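Local coordinates for protein Cfl (Pectobacterium brasiliense, PDB 7A9J) that ligates carboxylic acids such as coronafacic acid in amide synthesis, probably by activating them with ATP as other members of the AMP-binding enzyme family do, at residues A[284-287]-A[288-291]; A[49-52]-A[53-57]; A[131-134]-A[135-139]; A[491-494]-A[495-498]. The protein carries 1 engineered substitution. One frame throughout, in Å; residues are numbered along the deposited sequence.

Contact 1: A[284-287]-A[288-291]; sequences SNFH and KIIK
Methyl CD1 of Ile289 comes obliquely to the CD1 corner of the Phe286 ring, 4.2 Å away. Given that slant, this is plain apolar packing with no stacking. CG1 of Ile289 stands beside the backbone N, opposite the carbonyl carbon (chi1 -74°), which carries CD1 back along the helix toward Phe286. Ile290 takes the same shape one position on, and its CG1 runs 3.2 Å from Phe286 O. Ser284 and Lys288 have a looser relation on the exposed side, where Ser284 OG is 3.9 Å from Lys288 CD and the amino end of the lysine bends away. Beneath the side chains lies regular alpha-helical bonding. Lys288 N donates to Ser284 O at 3.1 Å, and Ile290 N reaches Phe286 O at 2.9 Å with an N-H...O angle of 160°. Asn285 OD1 turns back to accept from Thr282 N, just before the helix, which ties down its start. The buried side chains are covered by helix 316-326, where the Phe286 ring meets Phe322 edge-to-face, and by Ile267 and Leu271, which touch Ile289. This two-sided helix, polar on one flank and apolar on the other, is the crossover of the beta-alpha-beta unit formed by strand 278-281, helix 283-294 and the parallel strand 306-311.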
ATOM      1  N   SER A 284       9.085   0.283   3.834  1.00 34.03           N
ATOM      2  CA  SER A 284      10.245  -0.540   3.572  1.00 35.53           C
ATOM      3  C   SER A 284      10.910  -0.187   2.243  1.00 39.09           C
ATOM      4  O   SER A 284      12.146  -0.229   2.145  1.00 39.20           O
ATOM      5  CB  SER A 284       9.839  -2.011   3.574  1.00 46.66           C
ATOM      6  OG  SER A 284      10.961  -2.796   3.233  1.00 59.06           O
ATOM      7  N   ASN A 285      10.107   0.047   1.195  1.00 38.21           N
ATOM      8  CA  ASN A 285      10.665   0.447  -0.106  1.00 38.76           C
ATOM      9  C   ASN A 285      11.578   1.650   0.063  1.00 36.01           C
ATOM     10  O   ASN A 285      12.705   1.664  -0.428  1.00 35.32           O
ATOM     11  CB  ASN A 285       9.554   0.815  -1.104  1.00 36.67           C
ATOM     12  CG  ASN A 285       8.890  -0.383  -1.753  1.00 34.89           C
ATOM     13  OD1 ASN A 285       7.672  -0.497  -1.749  1.00 35.32           O
ATOM     14  ND2 ASN A 285       9.689  -1.281  -2.340  1.00 38.32           N
ATOM     15  N   PHE A 286      11.093   2.683   0.771  1.00 32.79           N
ATOM     16  CA  PHE A 286      11.879   3.902   0.845  1.00 34.65           C
ATOM     17  C   PHE A 286      13.083   3.768   1.762  1.00 40.31           C
ATOM     18  O   PHE A 286      14.132   4.371   1.501  1.00 41.29           O
ATOM     19  CB  PHE A 286      10.962   5.039   1.274  1.00 37.25           C
ATOM     20  CG  PHE A 286       9.984   5.392   0.203  1.00 30.35           C
ATOM     21  CD1 PHE A 286      10.435   5.939  -0.984  1.00 33.93           C
ATOM     22  CD2 PHE A 286       8.636   5.101   0.346  1.00 30.57           C
ATOM     23  CE1 PHE A 286       9.554   6.263  -1.995  1.00 31.13           C
ATOM     24  CE2 PHE A 286       7.731   5.412  -0.665  1.00 31.62           C
ATOM     25  CZ  PHE A 286       8.182   6.009  -1.852  1.00 30.55           C
ATOM     26  N   HIS A 287      12.958   2.987   2.827  1.00 38.33           N
ATOM     27  CA  HIS A 287      14.116   2.683   3.673  1.00 47.34           C
ATOM     28  C   HIS A 287      15.236   2.058   2.856  1.00 47.22           C
ATOM     29  O   HIS A 287      16.417   2.395   3.030  1.00 46.10           O
ATOM     30  CB  HIS A 287      13.695   1.738   4.797  1.00 45.47           C
ATOM     31  CG  HIS A 287      13.215   2.437   6.030  1.00 60.31           C
ATOM     32  ND1 HIS A 287      11.951   2.240   6.554  1.00 67.53           N
ATOM     33  CD2 HIS A 287      13.817   3.344   6.839  1.00 62.57           C
ATOM     34  CE1 HIS A 287      11.790   3.007   7.622  1.00 54.95           C
ATOM     35  NE2 HIS A 287      12.908   3.683   7.819  1.00 63.48           N
ATOM     36  N   LYS A 288      14.879   1.132   1.958  1.00 41.92           N
ATOM     37  CA  LYS A 288      15.878   0.501   1.103  1.00 42.46           C
ATOM     38  C   LYS A 288      16.510   1.508   0.160  1.00 41.26           C
ATOM     39  O   LYS A 288      17.724   1.481  -0.066  1.00 42.46           O
ATOM     40  CB  LYS A 288      15.249  -0.622   0.295  1.00 44.67           C
ATOM     41  CG  LYS A 288      14.653  -1.723   1.163  1.00 66.72           C
ATOM     42  CD  LYS A 288      13.642  -2.577   0.387  1.00 73.25           C
ATOM     43  CE  LYS A 288      14.268  -3.877  -0.075  1.00 77.46           C
ATOM     44  NZ  LYS A 288      13.623  -5.051   0.584  1.00 90.32           N
ATOM     45  N   ILE A 289      15.701   2.414  -0.388  1.00 42.77           N
ATOM     46  CA  ILE A 289      16.246   3.428  -1.275  1.00 37.08           C
ATOM     47  C   ILE A 289      17.266   4.292  -0.521  1.00 40.93           C
ATOM     48  O   ILE A 289      18.361   4.582  -1.027  1.00 45.78           O
ATOM     49  CB  ILE A 289      15.072   4.211  -1.881  1.00 43.69           C
ATOM     50  CG1 ILE A 289      14.414   3.284  -2.944  1.00 34.91           C
ATOM     51  CG2 ILE A 289      15.541   5.479  -2.548  1.00 41.95           C
ATOM     52  CD1 ILE A 289      13.091   3.779  -3.459  1.00 32.60           C
ATOM     53  N   ILE A 290      16.949   4.635   0.723  1.00 46.39           N
ATOM     54  CA  ILE A 290      17.856   5.411   1.564  1.00 47.27           C
ATOM     55  C   ILE A 290      19.136   4.632   1.805  1.00 45.46           C
ATOM     56  O   ILE A 290      20.248   5.169   1.701  1.00 50.31           O
ATOM     57  CB  ILE A 290      17.167   5.764   2.892  1.00 49.73           C
ATOM     58  CG1 ILE A 290      15.999   6.728   2.639  1.00 48.14           C
ATOM     59  CG2 ILE A 290      18.197   6.276   3.958  1.00 52.09           C
ATOM     60  CD1 ILE A 290      15.068   6.863   3.833  1.00 43.60           C
ATOM     61  N   LYS A 291      18.995   3.352   2.142  1.00 51.59           N
ATOM     62  CA  LYS A 291      20.170   2.575   2.506  1.00 54.17           C
ATOM     63  C   LYS A 291      21.115   2.395   1.324  1.00 61.61           C
ATOM     64  O   LYS A 291      22.333   2.370   1.505  1.00 60.59           O
ATOM     65  CB  LYS A 291      19.749   1.222   3.066  1.00 60.31           C
ATOM     66  CG  LYS A 291      20.951   0.447   3.629  1.00 78.44           C
ATOM     67  CD  LYS A 291      20.567  -0.860   4.310  1.00 83.55           C
ATOM     68  CE  LYS A 291      20.371  -0.680   5.806  1.00 90.35           C
ATOM     69  NZ  LYS A 291      20.523  -1.989   6.494  1.00 88.43           N
TER

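Contact 2: A[49-52]-A[53-57]; sequences SFYN and LLLLI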
ATOM      1  N   SER A  49       1.059   3.797 -26.198  1.00 29.76           N
ATOM      2  CA  SER A  49       0.273   5.017 -26.125  1.00 32.79           C
ATOM      3  C   SER A  49      -1.102   4.758 -25.527  1.00 31.18           C
ATOM      4  O   SER A  49      -1.604   3.631 -25.514  1.00 29.67           O
ATOM      5  CB  SER A  49       0.101   5.630 -27.542  1.00 36.01           C
ATOM      6  OG  SER A  49      -0.669   4.732 -28.358  1.00 31.85           O
ATOM      7  N   PHE A  50      -1.769   5.848 -25.146  1.00 29.20           N
ATOM      8  CA  PHE A  50      -3.172   5.714 -24.718  1.00 34.86           C
ATOM      9  C   PHE A  50      -4.039   5.041 -25.796  1.00 34.00           C
ATOM     10  O   PHE A  50      -4.831   4.121 -25.500  1.00 31.80           O
ATOM     11  CB  PHE A  50      -3.749   7.090 -24.385  1.00 32.02           C
ATOM     12  CG  PHE A  50      -3.447   7.547 -22.981  1.00 32.04           C
ATOM     13  CD1 PHE A  50      -4.271   7.116 -21.946  1.00 29.57           C
ATOM     14  CD2 PHE A  50      -2.358   8.389 -22.688  1.00 30.66           C
ATOM     15  CE1 PHE A  50      -4.047   7.502 -20.581  1.00 30.54           C
ATOM     16  CE2 PHE A  50      -2.127   8.775 -21.306  1.00 33.09           C
ATOM     17  CZ  PHE A  50      -2.980   8.342 -20.307  1.00 31.24           C
ATOM     18  N   TYR A  51      -3.878   5.471 -27.044  1.00 30.09           N
ATOM     19  CA  TYR A  51      -4.723   4.928 -28.106  1.00 33.78           C
ATOM     20  C   TYR A  51      -4.454   3.451 -28.267  1.00 35.50           C
ATOM     21  O   TYR A  51      -5.393   2.647 -28.322  1.00 33.04           O
ATOM     22  CB  TYR A  51      -4.500   5.665 -29.416  1.00 36.51           C
ATOM     23  CG  TYR A  51      -5.449   5.204 -30.516  1.00 35.24           C
ATOM     24  CD1 TYR A  51      -6.746   5.708 -30.583  1.00 44.74           C
ATOM     25  CD2 TYR A  51      -5.092   4.231 -31.386  1.00 36.62           C
ATOM     26  CE1 TYR A  51      -7.614   5.318 -31.571  1.00 54.53           C
ATOM     27  CE2 TYR A  51      -5.964   3.856 -32.437  1.00 41.45           C
ATOM     28  CZ  TYR A  51      -7.224   4.362 -32.464  1.00 45.34           C
ATOM     29  OH  TYR A  51      -8.114   3.944 -33.453  1.00 47.89           O
ATOM     30  N   ASN A  52      -3.176   3.070 -28.327  1.00 31.40           N
ATOM     31  CA  ASN A  52      -2.877   1.633 -28.513  1.00 35.40           C
ATOM     32  C   ASN A  52      -3.258   0.779 -27.307  1.00 32.05           C
ATOM     33  O   ASN A  52      -3.573  -0.417 -27.470  1.00 32.78           O
ATOM     34  CB  ASN A  52      -1.419   1.473 -28.917  1.00 36.43           C
ATOM     35  CG  ASN A  52      -1.200   1.879 -30.450  1.00 35.57           C
ATOM     36  OD1 ASN A  52      -2.082   1.599 -31.312  1.00 42.98           O
ATOM     37  ND2 ASN A  52      -0.099   2.574 -30.785  1.00 35.41           N
ATOM     38  N   LEU A  53      -3.181   1.334 -26.083  1.00 31.02           N
ATOM     39  CA  LEU A  53      -3.682   0.608 -24.936  1.00 29.79           C
ATOM     40  C   LEU A  53      -5.189   0.407 -25.037  1.00 29.58           C
ATOM     41  O   LEU A  53      -5.674  -0.694 -24.770  1.00 28.68           O
ATOM     42  CB  LEU A  53      -3.283   1.335 -23.636  1.00 29.21           C
ATOM     43  CG  LEU A  53      -3.839   0.796 -22.342  1.00 27.40           C
ATOM     44  CD1 LEU A  53      -3.417  -0.650 -22.212  1.00 30.68           C
ATOM     45  CD2 LEU A  53      -3.265   1.664 -21.150  1.00 27.62           C
ATOM     46  N   LEU A  54      -5.945   1.434 -25.455  1.00 28.80           N
ATOM     47  CA  LEU A  54      -7.371   1.232 -25.716  1.00 31.98           C
ATOM     48  C   LEU A  54      -7.608   0.142 -26.767  1.00 34.82           C
ATOM     49  O   LEU A  54      -8.506  -0.694 -26.609  1.00 32.14           O
ATOM     50  CB  LEU A  54      -8.045   2.551 -26.126  1.00 32.11           C
ATOM     51  CG  LEU A  54      -9.514   2.473 -26.567  1.00 33.76           C
ATOM     52  CD1 LEU A  54     -10.431   2.031 -25.368  1.00 38.12           C
ATOM     53  CD2 LEU A  54      -9.964   3.798 -27.133  1.00 38.13           C
ATOM     54  N   LEU A  55      -6.828   0.127 -27.846  1.00 31.25           N
ATOM     55  CA  LEU A  55      -7.025  -0.916 -28.853  1.00 32.56           C
ATOM     56  C   LEU A  55      -6.793  -2.295 -28.261  1.00 33.68           C
ATOM     57  O   LEU A  55      -7.583  -3.204 -28.519  1.00 34.80           O
ATOM     58  CB  LEU A  55      -6.112  -0.714 -30.056  1.00 36.25           C
ATOM     59  CG  LEU A  55      -6.434   0.544 -30.859  1.00 44.05           C
ATOM     60  CD1 LEU A  55      -5.628   0.439 -32.120  1.00 43.87           C
ATOM     61  CD2 LEU A  55      -7.904   0.614 -31.206  1.00 42.04           C
ATOM     62  N   LEU A  56      -5.747  -2.449 -27.432  1.00 32.16           N
ATOM     63  CA  LEU A  56      -5.469  -3.737 -26.776  1.00 35.47           C
ATOM     64  C   LEU A  56      -6.610  -4.148 -25.833  1.00 32.22           C
ATOM     65  O   LEU A  56      -7.069  -5.305 -25.844  1.00 34.61           O
ATOM     66  CB  LEU A  56      -4.155  -3.645 -25.981  1.00 30.92           C
ATOM     67  CG  LEU A  56      -3.747  -4.839 -25.108  1.00 33.30           C
ATOM     68  CD1 LEU A  56      -3.645  -6.062 -26.045  1.00 36.47           C
ATOM     69  CD2 LEU A  56      -2.401  -4.541 -24.473  1.00 35.11           C
ATOM     70  N   ILE A  57      -7.112  -3.185 -25.055  1.00 30.32           N
ATOM     71  CA  ILE A  57      -8.240  -3.435 -24.159  1.00 34.97           C
ATOM     72  C   ILE A  57      -9.434  -3.932 -24.944  1.00 30.59           C
ATOM     73  O   ILE A  57     -10.130  -4.883 -24.535  1.00 32.96           O
ATOM     74  CB  ILE A  57      -8.608  -2.144 -23.402  1.00 30.04           C
ATOM     75  CG1 ILE A  57      -7.569  -1.894 -22.337  1.00 28.36           C
ATOM     76  CG2 ILE A  57      -9.978  -2.327 -22.711  1.00 31.66           C
ATOM     77  CD1 ILE A  57      -7.515  -0.414 -21.905  1.00 30.65           C
TER
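Two kinds of polar bond join Ser49 to the turn that follows it. Ser49 O accepts from Leu53 N at 2.8 Å, the first of a run of i+4 to i backbone bonds that includes Leu56 N to Asn52 O at 3.0 Å. The side chain adds a second link within the first turn: Ser49 OG takes the N-H of Asn52 at 3.0 Å with an N-H...O angle of 165°. A chi1 of 65° swings OG over the helix start, where that N-H has no earlier carbonyl of the helix to use. Apolar contact is carried mainly by Tyr51 and Leu55. Methyl CD1 of Leu55 comes within 3.4 Å of ring atom CE2 of Tyr51, while CD2 of the same leucine lies 4.0 Å from Tyr51 CZ, so the forked end of Leu55 meets the CE2-CZ part of the ring at a slant. The same CD1 also sits 3.8 Å from Asn52 OD1, a mixed polar and apolar touch on the outer flank. Leu53, Leu54 and Ile57 pack on neighbouring helices: Leu53 and Ile57 press on Phe28 and Ala87, and Leu54 on Leu33. The Ser49 OG bond is a serine N-cap, at the point where strand 47-49 runs directly into the amphipathic helix 50-66, which packs against helices 24-34 and 83-95.

Contact 3: A[131-134]-A[135-139]; sequences YETK and QEIES
The short helix 134-138, which follows helix 127-132 on the way from strand 122-125 to strand 145-148 of a five-stranded parallel sheet, is pinned by Thr133 with Ile137 and by Lys134 with Glu138. Thr133 holds the N-cap position, yet its side chain makes no capping bond; OG1 is instead bonded to Arg129 O in the preceding helix. Thr133 CB lies only 3.5 Å from Ile137 CD1, tighter than ordinary van der Waals contact, and CG2 is 3.8 Å from the same methyl. The backbone joins the same two residues: Ile137 N donates to Thr133 O at 2.9 Å with an N-H...O angle of 169°. At the next position, Lys134 NZ forms a salt bridge with Glu138 OE1 at 2.7 Å, approaching the syn side of the carboxylate from 28° out of its plane. The lysine runs extended as far as CE and then bends at chi4 (-66°), which turns NZ toward OE1; CE itself passes 3.3 Å from Glu138 OE1. The other oxygen, OE2, is bonded to Thr160 OG1. At the far end Glu136 O accepts both Ser139 N and, at 2.9 Å, Ser139 OG from the same face of its plane. Since separate partners hold its two oxygens, the Glu138 carboxylate is restrained in rotation, and the neighbouring ammonium group would probably favour its ionised form.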
ATOM      1  N   TYR A 131       3.310 -21.337 -14.222  1.00 32.78           N
ATOM      2  CA  TYR A 131       4.020 -22.589 -14.175  1.00 34.53           C
ATOM      3  C   TYR A 131       4.418 -22.941 -12.743  1.00 37.08           C
ATOM      4  O   TYR A 131       4.658 -24.104 -12.457  1.00 41.34           O
ATOM      5  CB  TYR A 131       5.239 -22.564 -15.099  1.00 36.80           C
ATOM      6  CG  TYR A 131       4.774 -22.892 -16.498  1.00 36.85           C
ATOM      7  CD1 TYR A 131       4.461 -24.205 -16.837  1.00 38.92           C
ATOM      8  CD2 TYR A 131       4.574 -21.883 -17.441  1.00 39.03           C
ATOM      9  CE1 TYR A 131       4.007 -24.533 -18.167  1.00 40.86           C
ATOM     10  CE2 TYR A 131       4.114 -22.202 -18.745  1.00 38.54           C
ATOM     11  CZ  TYR A 131       3.812 -23.492 -19.057  1.00 39.00           C
ATOM     12  OH  TYR A 131       3.376 -23.837 -20.349  1.00 42.04           O
ATOM     13  N   GLU A 132       4.411 -21.948 -11.863  1.00 36.89           N
ATOM     14  CA  GLU A 132       4.620 -22.230 -10.433  1.00 44.17           C
ATOM     15  C   GLU A 132       3.387 -22.866  -9.789  1.00 45.33           C
ATOM     16  O   GLU A 132       3.463 -23.399  -8.666  1.00 43.10           O
ATOM     17  CB  GLU A 132       4.925 -20.901  -9.718  1.00 42.47           C
ATOM     18  CG  GLU A 132       6.381 -20.460  -9.820  1.00 51.29           C
ATOM     19  CD  GLU A 132       6.603 -18.976  -9.448  1.00 63.08           C
ATOM     20  OE1 GLU A 132       5.645 -18.254  -9.040  1.00 66.56           O
ATOM     21  OE2 GLU A 132       7.769 -18.526  -9.566  1.00 67.68           O
ATOM     22  N   THR A 133       2.247 -22.781 -10.466  1.00 39.48           N
ATOM     23  CA  THR A 133       0.928 -23.075  -9.915  1.00 41.16           C
ATOM     24  C   THR A 133       0.118 -23.987 -10.833  1.00 42.59           C
ATOM     25  O   THR A 133      -1.108 -24.062 -10.699  1.00 42.16           O
ATOM     26  CB  THR A 133       0.170 -21.764  -9.704  1.00 43.74           C
ATOM     27  OG1 THR A 133       1.087 -20.759  -9.266  1.00 44.63           O
ATOM     28  CG2 THR A 133      -0.864 -21.936  -8.587  1.00 46.98           C
ATOM     29  N   LYS A 134       0.772 -24.639 -11.787  1.00 41.18           N
ATOM     30  CA  LYS A 134       0.055 -25.187 -12.937  1.00 45.44           C
ATOM     31  C   LYS A 134      -0.936 -26.275 -12.519  1.00 43.98           C
ATOM     32  O   LYS A 134      -2.100 -26.278 -12.940  1.00 44.86           O
ATOM     33  CB  LYS A 134       1.065 -25.775 -13.934  1.00 38.78           C
ATOM     34  CG  LYS A 134       0.354 -26.360 -15.184  1.00 46.49           C
ATOM     35  CD  LYS A 134       1.315 -26.530 -16.315  1.00 46.07           C
ATOM     36  CE  LYS A 134       0.614 -27.173 -17.535  1.00 40.06           C
ATOM     37  NZ  LYS A 134       0.146 -28.583 -17.378  1.00 44.95           N
ATOM     38  N   GLN A 135      -0.477 -27.228 -11.723  1.00 43.23           N
ATOM     39  CA  GLN A 135      -1.339 -28.351 -11.367  1.00 45.43           C
ATOM     40  C   GLN A 135      -2.542 -27.866 -10.569  1.00 49.29           C
ATOM     41  O   GLN A 135      -3.676 -28.299 -10.805  1.00 48.33           O
ATOM     42  CB  GLN A 135      -0.537 -29.380 -10.582  1.00 50.78           C
ATOM     43  CG  GLN A 135       0.398 -30.171 -11.483  1.00 56.04           C
ATOM     44  CD  GLN A 135       1.269 -31.125 -10.708  1.00 73.99           C
ATOM     45  OE1 GLN A 135       1.286 -31.098  -9.468  1.00 74.85           O
ATOM     46  NE2 GLN A 135       1.996 -31.993 -11.428  1.00 64.10           N
ATOM     47  N   GLU A 136      -2.314 -26.915  -9.667  1.00 43.32           N
ATOM     48  CA  GLU A 136      -3.402 -26.359  -8.867  1.00 48.86           C
ATOM     49  C   GLU A 136      -4.408 -25.621  -9.744  1.00 52.26           C
ATOM     50  O   GLU A 136      -5.617 -25.848  -9.658  1.00 47.79           O
ATOM     51  CB  GLU A 136      -2.827 -25.433  -7.778  1.00 45.47           C
ATOM     52  CG  GLU A 136      -1.972 -26.155  -6.715  1.00 47.12           C
ATOM     53  CD  GLU A 136      -0.544 -26.529  -7.181  1.00 52.46           C
ATOM     54  OE1 GLU A 136      -0.129 -26.128  -8.306  1.00 50.95           O
ATOM     55  OE2 GLU A 136       0.166 -27.220  -6.424  1.00 49.26           O
ATOM     56  N   ILE A 137      -3.929 -24.747 -10.619  1.00 41.26           N
ATOM     57  CA  ILE A 137      -4.858 -23.984 -11.449  1.00 40.39           C
ATOM     58  C   ILE A 137      -5.663 -24.938 -12.332  1.00 47.31           C
ATOM     59  O   ILE A 137      -6.902 -24.888 -12.381  1.00 42.70           O
ATOM     60  CB  ILE A 137      -4.090 -22.939 -12.266  1.00 35.74           C
ATOM     61  CG1 ILE A 137      -3.596 -21.793 -11.379  1.00 34.67           C
ATOM     62  CG2 ILE A 137      -5.040 -22.308 -13.371  1.00 42.02           C
ATOM     63  CD1 ILE A 137      -2.372 -21.128 -11.988  1.00 38.19           C
ATOM     64  N   GLU A 138      -4.984 -25.888 -12.951  1.00 40.84           N
ATOM     65  CA  GLU A 138      -5.662 -26.757 -13.903  1.00 47.94           C
ATOM     66  C   GLU A 138      -6.571 -27.768 -13.239  1.00 56.35           C
ATOM     67  O   GLU A 138      -7.359 -28.411 -13.942  1.00 54.93           O
ATOM     68  CB  GLU A 138      -4.639 -27.459 -14.801  1.00 46.66           C
ATOM     69  CG  GLU A 138      -3.958 -26.426 -15.703  1.00 44.42           C
ATOM     70  CD  GLU A 138      -2.999 -27.020 -16.756  1.00 48.75           C
ATOM     71  OE1 GLU A 138      -2.359 -28.080 -16.497  1.00 53.17           O
ATOM     72  OE2 GLU A 138      -2.882 -26.408 -17.861  1.00 48.83           O
ATOM     73  N   SER A 139      -6.489 -27.926 -11.923  1.00 49.91           N
ATOM     74  CA  SER A 139      -7.397 -28.822 -11.229  1.00 57.20           C
ATOM     75  C   SER A 139      -8.633 -28.096 -10.684  1.00 60.87           C
ATOM     76  O   SER A 139      -9.459 -28.729 -10.011  1.00 57.69           O
ATOM     77  CB  SER A 139      -6.652 -29.538 -10.095  1.00 55.89           C
ATOM     78  OG  SER A 139      -6.318 -28.605  -9.074  1.00 55.62           O
TER

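Contact 4: A[491-494]-A[495-498]; sequences NLAH and YKHP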
ATOM      1  N   ASN A 491      11.540  18.254  27.475  1.00 86.85           N
ATOM      2  CA  ASN A 491      10.710  18.024  26.299  1.00 79.43           C
ATOM      3  C   ASN A 491       9.459  17.194  26.535  1.00 74.03           C
ATOM      4  O   ASN A 491       8.556  17.247  25.695  1.00 69.97           O
ATOM      5  CB  ASN A 491      11.530  17.351  25.185  1.00 77.53           C
ATOM      6  CG  ASN A 491      12.598  18.261  24.620  1.00 78.22           C
ATOM      7  OD1 ASN A 491      12.310  19.187  23.867  1.00 83.19           O
ATOM      8  ND2 ASN A 491      13.845  17.994  24.977  1.00 76.77           N
ATOM      9  N   LEU A 492       9.376  16.425  27.619  1.00 69.80           N
ATOM     10  CA  LEU A 492       8.234  15.547  27.848  1.00 63.44           C
ATOM     11  C   LEU A 492       7.774  15.646  29.290  1.00 61.21           C
ATOM     12  O   LEU A 492       8.584  15.835  30.202  1.00 63.68           O
ATOM     13  CB  LEU A 492       8.565  14.068  27.561  1.00 57.16           C
ATOM     14  CG  LEU A 492       8.382  13.675  26.099  1.00 66.35           C
ATOM     15  CD1 LEU A 492       8.662  12.208  25.917  1.00 69.52           C
ATOM     16  CD2 LEU A 492       6.984  14.019  25.592  1.00 68.26           C
ATOM     17  N   ALA A 493       6.474  15.466  29.496  1.00 62.71           N
ATOM     18  CA  ALA A 493       5.972  15.338  30.861  1.00 59.84           C
ATOM     19  C   ALA A 493       6.678  14.195  31.591  1.00 70.44           C
ATOM     20  O   ALA A 493       7.027  13.163  31.009  1.00 56.84           O
ATOM     21  CB  ALA A 493       4.460  15.105  30.851  1.00 65.12           C
ATOM     22  N   HIS A 494       6.869  14.375  32.897  1.00 63.29           N
ATOM     23  CA  HIS A 494       7.662  13.426  33.661  1.00 59.93           C
ATOM     24  C   HIS A 494       7.041  12.032  33.669  1.00 51.11           C
ATOM     25  O   HIS A 494       7.767  11.022  33.730  1.00 52.78           O
ATOM     26  CB  HIS A 494       7.851  13.952  35.092  1.00 61.06           C
ATOM     27  CG  HIS A 494       8.532  12.977  36.006  1.00 85.73           C
ATOM     28  ND1 HIS A 494       7.853  11.965  36.658  1.00 78.44           N
ATOM     29  CD2 HIS A 494       9.833  12.847  36.364  1.00 81.39           C
ATOM     30  CE1 HIS A 494       8.708  11.251  37.370  1.00 82.34           C
ATOM     31  NE2 HIS A 494       9.915  11.766  37.212  1.00 91.32           N
ATOM     32  N   TYR A 495       5.706  11.930  33.649  1.00 56.61           N
ATOM     33  CA  TYR A 495       5.127  10.596  33.778  1.00 55.08           C
ATOM     34  C   TYR A 495       5.348   9.780  32.520  1.00 52.94           C
ATOM     35  O   TYR A 495       5.205   8.556  32.561  1.00 46.09           O
ATOM     36  CB  TYR A 495       3.633  10.665  34.103  1.00 57.23           C
ATOM     37  CG  TYR A 495       2.742  11.169  32.973  1.00 55.96           C
ATOM     38  CD1 TYR A 495       2.064  10.273  32.137  1.00 51.92           C
ATOM     39  CD2 TYR A 495       2.566  12.531  32.741  1.00 62.86           C
ATOM     40  CE1 TYR A 495       1.244  10.718  31.135  1.00 52.26           C
ATOM     41  CE2 TYR A 495       1.744  12.984  31.721  1.00 62.86           C
ATOM     42  CZ  TYR A 495       1.086  12.063  30.909  1.00 59.05           C
ATOM     43  OH  TYR A 495       0.261  12.472  29.875  1.00 61.20           O
ATOM     44  N   LYS A 496       5.694  10.433  31.416  1.00 50.54           N
ATOM     45  CA  LYS A 496       6.000   9.741  30.168  1.00 45.26           C
ATOM     46  C   LYS A 496       7.444   9.251  30.111  1.00 39.74           C
ATOM     47  O   LYS A 496       7.810   8.534  29.165  1.00 44.38           O
ATOM     48  CB  LYS A 496       5.730  10.684  28.991  1.00 49.19           C
ATOM     49  CG  LYS A 496       4.312  11.205  28.915  1.00 50.28           C
ATOM     50  CD  LYS A 496       4.251  12.293  27.847  1.00 60.46           C
ATOM     51  CE  LYS A 496       2.872  12.861  27.689  1.00 68.79           C
ATOM     52  NZ  LYS A 496       2.891  13.914  26.629  1.00 60.47           N
ATOM     53  N   HIS A 497       8.259   9.627  31.082  1.00 42.69           N
ATOM     54  CA  HIS A 497       9.687   9.347  31.038  1.00 45.35           C
ATOM     55  C   HIS A 497       9.971   7.858  31.244  1.00 46.36           C
ATOM     56  O   HIS A 497       9.434   7.242  32.178  1.00 46.55           O
ATOM     57  CB  HIS A 497      10.421  10.113  32.146  1.00 53.88           C
ATOM     58  CG  HIS A 497      10.662  11.565  31.858  1.00 63.72           C
ATOM     59  ND1 HIS A 497       9.859  12.321  31.024  1.00 66.43           N
ATOM     60  CD2 HIS A 497      11.637  12.396  32.294  1.00 62.36           C
ATOM     61  CE1 HIS A 497      10.327  13.555  30.964  1.00 61.94           C
ATOM     62  NE2 HIS A 497      11.407  13.626  31.724  1.00 68.52           N
ATOM     63  N   PRO A 498      10.901   7.297  30.486  1.00 39.11           N
ATOM     64  CA  PRO A 498      11.343   5.927  30.755  1.00 38.43           C
ATOM     65  C   PRO A 498      11.884   5.835  32.170  1.00 42.75           C
ATOM     66  O   PRO A 498      12.466   6.787  32.695  1.00 43.41           O
ATOM     67  CB  PRO A 498      12.438   5.688  29.703  1.00 42.24           C
ATOM     68  CG  PRO A 498      12.069   6.627  28.548  1.00 42.71           C
ATOM     69  CD  PRO A 498      11.450   7.846  29.222  1.00 40.41           C
TER
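His494 O accepts from His497 N at 3.0 Å, with an N-H...O angle of 160°. Together with the bond from Lys496 N to Ala493 O at 3.1 Å, it makes two successive i+3 to i links, the signature of a 3-10 turn. The turn joins helix 481-491 to strand 500-503 in the C-terminal domain of the enzyme. In both bonds the donor stands well above the carbonyl plane, as the tight winding demands. The Tyr495 ring lies back toward Ala493, its CE2 3.6 Å from Ala493 CB, because chi1 of 70° places CG between the backbone N and the carbonyl carbon. Lys496 CG sits over one face of that ring. The rest of the lysine is fully extended and crosses Leu492 at about a right angle, CD against Leu492 CD2 at 3.9 Å, before NZ enters a salt bridge with Glu439 on helix 437-445. Leu492 packs on Ile440 of the same helix, so the turn is tied to it by one charged and one apolar residue. The His497 ring turns back to His494, whose CA lies over one face, a CH-pi contact with the CA 3.8 Å from the centroid of the His497 ring and 20° off the normal. The imidazole also touches Leu488 and Ser489 of the preceding helix. At the ring edge, near its plane, Leu492 O lies 3.0 Å from His497 CE1.

How the contacts relate
Contacts 1, 2 and 3 lie in the AMP-binding part of the enzyme, contact 4 in its C-terminal domain, and no two share a helix or touch; contacts 2 and 4 have centres about 59 Å apart, on opposite sides of the chain's centre. Contact 1 is the most central, about 15 Å from the centre of the chain, and its buried residues are apolar. Contacts 2 and 3 lie farther out and differ at their N-caps: a serine caps the helix in one, whereas the threonine of the other makes no capping bond. Ion pairing appears within contact 3 but leaves contact 4 for another helix. Contact 4, a surface turn, replaces alpha-helical bonds with i+3 ones.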